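Local coordinates for hypothetical protein VC1899 (Vibrio cholerae, PDB 1XMX) that is of unknown function but carries a Card1-like endonuclease domain of the PDDEXK clan and may bind nucleic acid, at residues 261-265 against 371-376. Numbering follows the deposited sequence.
Sequences TVKQI and LKTHLT
Build both pieces as regular alpha helix, 261-265 near the C-terminal end of helix 243-266 and 371-376 as the opening turns of helix 371-380, with axes 9.9 Å apart at closest approach and crossing at -62°. The register pairs T261 with K372 (CA to CA 6.1 Å), V262 with L375 (7.4 Å) and I265 with T376 (6.6 Å). Start at L371: its CB points sideways, but the t,p rotamer brings CD2 to 4.0 Å from OG1 of T261, a hydroxyl already hydrogen-bonded to the carbonyl of L257 one turn back. At K372, CG2 of T261 (chi1 m) sits 3.6 Å from both CA and CB of K372; the lysine's CG lies 3.9 Å from CG1 of I265, its CD 3.7 Å from OE1 of Q264, and its O 3.5 Å from CD1 of I265. These two helices belong to the Card1-like endonuclease domain, whose PDDEXK-type core has helices against a mixed beta-sheet; L371 and L375 also touch I363 of strand 361-363, while I265 rests on I272 of strand 272-276. L375, buried, points its CB toward the partner helix, and its m,t rotamer puts CD1 3.8 Å from CG2 of T261 and 4.1 Å from CG2 of V262; its CB lies 3.6 Å from CD1 of I265 (m,t). Finally T376, chi1 m, turns OG1 back to donate a 2.6 Å hydrogen bond to O of K372, leaving that OG1 3.6 Å from CG1 of I265.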
loop_
_atom_site.group_PDB
_atom_site.type_symbol
_atom_site.label_atom_id
_atom_site.label_comp_id
_atom_site.label_asym_id
_atom_site.label_seq_id
_atom_site.Cartn_x
_atom_site.Cartn_y
_atom_site.Cartn_z
ATOM N N THR A 261 -8.161 -5.751 12.089
ATOM C CA THR A 261 -7.492 -4.866 13.041
ATOM C C THR A 261 -7.146 -3.473 12.459
ATOM O O THR A 261 -7.324 -2.456 13.127
ATOM C CB THR A 261 -6.215 -5.567 13.553
ATOM O OG1 THR A 261 -6.628 -6.804 14.125
ATOM C CG2 THR A 261 -5.456 -4.743 14.578
ATOM N N VAL A 262 -6.677 -3.439 11.217
ATOM C CA VAL A 262 -6.433 -2.212 10.534
ATOM C C VAL A 262 -7.717 -1.413 10.451
ATOM O O VAL A 262 -7.708 -0.182 10.650
ATOM C CB VAL A 262 -5.853 -2.430 9.099
ATOM C CG1 VAL A 262 -5.820 -1.057 8.333
ATOM C CG2 VAL A 262 -4.445 -3.020 9.153
ATOM N N LYS A 263 -8.812 -2.092 10.138
ATOM C CA LYS A 263 -10.133 -1.449 10.041
ATOM C C LYS A 263 -10.582 -0.831 11.388
ATOM O O LYS A 263 -11.120 0.275 11.407
ATOM C CB LYS A 263 -11.176 -2.432 9.515
ATOM C CG LYS A 263 -12.564 -1.866 9.526
ATOM C CD LYS A 263 -13.597 -2.921 9.185
ATOM C CE LYS A 263 -15.010 -2.321 9.189
ATOM N NZ LYS A 263 -15.992 -3.372 8.799
ATOM N N GLN A 264 -10.341 -1.548 12.493
ATOM C CA GLN A 264 -10.474 -0.978 13.845
ATOM C C GLN A 264 -9.623 0.238 14.162
ATOM O O GLN A 264 -10.113 1.207 14.761
ATOM C CB GLN A 264 -10.151 -2.035 14.912
ATOM C CG GLN A 264 -11.273 -2.909 15.124
ATOM C CD GLN A 264 -11.108 -3.781 16.343
ATOM O OE1 GLN A 264 -10.433 -3.410 17.335
ATOM N NE2 GLN A 264 -11.742 -4.946 16.296
ATOM N N ILE A 265 -8.338 0.180 13.811
ATOM C CA ILE A 265 -7.416 1.311 14.057
ATOM C C ILE A 265 -7.863 2.494 13.253
ATOM O O ILE A 265 -7.810 3.614 13.708
ATOM C CB ILE A 265 -5.976 0.927 13.679
ATOM C CG1 ILE A 265 -5.476 -0.155 14.635
ATOM C CG2 ILE A 265 -5.060 2.145 13.714
ATOM C CD1 ILE A 265 -4.267 -0.944 14.138
ATOM N N LEU A 371 -1.092 -7.053 18.602
ATOM C CA LEU A 371 -1.083 -6.788 17.166
ATOM C C LEU A 371 -1.587 -5.364 16.967
ATOM O O LEU A 371 -1.030 -4.597 16.223
ATOM C CB LEU A 371 -1.986 -7.794 16.424
ATOM C CG LEU A 371 -2.201 -7.667 14.904
ATOM C CD1 LEU A 371 -0.871 -7.690 14.080
ATOM C CD2 LEU A 371 -3.157 -8.696 14.380
ATOM N N LYS A 372 -2.648 -5.011 17.665
ATOM C CA LYS A 372 -3.329 -3.778 17.347
ATOM C C LYS A 372 -2.449 -2.563 17.724
ATOM O O LYS A 372 -2.382 -1.605 16.984
ATOM C CB LYS A 372 -4.716 -3.734 17.995
ATOM C CG LYS A 372 -5.413 -2.377 17.797
ATOM C CD LYS A 372 -6.895 -2.554 17.964
ATOM C CE LYS A 372 -7.452 -1.607 19.005
ATOM N NZ LYS A 372 -7.724 -0.301 18.313
ATOM N N THR A 373 -1.762 -2.640 18.849
ATOM C CA THR A 373 -0.822 -1.619 19.278
ATOM C C THR A 373 0.409 -1.472 18.363
ATOM O O THR A 373 0.799 -0.350 18.002
ATOM C CB THR A 373 -0.405 -1.878 20.724
ATOM O OG1 THR A 373 -1.552 -1.639 21.540
ATOM C CG2 THR A 373 0.695 -0.987 21.164
ATOM N N HIS A 374 1.012 -2.593 17.982
ATOM C CA HIS A 374 2.179 -2.552 17.093
ATOM C C HIS A 374 1.795 -2.040 15.717
ATOM O O HIS A 374 2.549 -1.319 15.109
ATOM C CB HIS A 374 2.849 -3.908 16.989
ATOM C CG HIS A 374 3.397 -4.413 18.281
ATOM N ND1 HIS A 374 4.398 -3.769 18.967
ATOM C CD2 HIS A 374 3.099 -5.518 19.011
ATOM C CE1 HIS A 374 4.702 -4.454 20.061
ATOM N NE2 HIS A 374 3.931 -5.519 20.107
ATOM N N LEU A 375 0.613 -2.377 15.235
ATOM C CA LEU A 375 0.149 -1.850 13.979
ATOM C C LEU A 375 -0.111 -0.339 14.071
ATOM O O LEU A 375 0.182 0.411 13.141
ATOM C CB LEU A 375 -1.102 -2.602 13.537
ATOM C CG LEU A 375 -0.998 -4.003 12.853
ATOM C CD1 LEU A 375 -2.323 -4.496 12.383
ATOM C CD2 LEU A 375 -0.037 -3.920 11.648
ATOM N N THR A 376 -0.684 0.099 15.186
ATOM C CA THR A 376 -0.933 1.515 15.446
ATOM C C THR A 376 0.386 2.250 15.450
ATOM O O THR A 376 0.542 3.239 14.782
ATOM C CB THR A 376 -1.696 1.730 16.812
ATOM O OG1 THR A 376 -2.903 0.957 16.826
ATOM C CG2 THR A 376 -2.116 3.227 16.982
#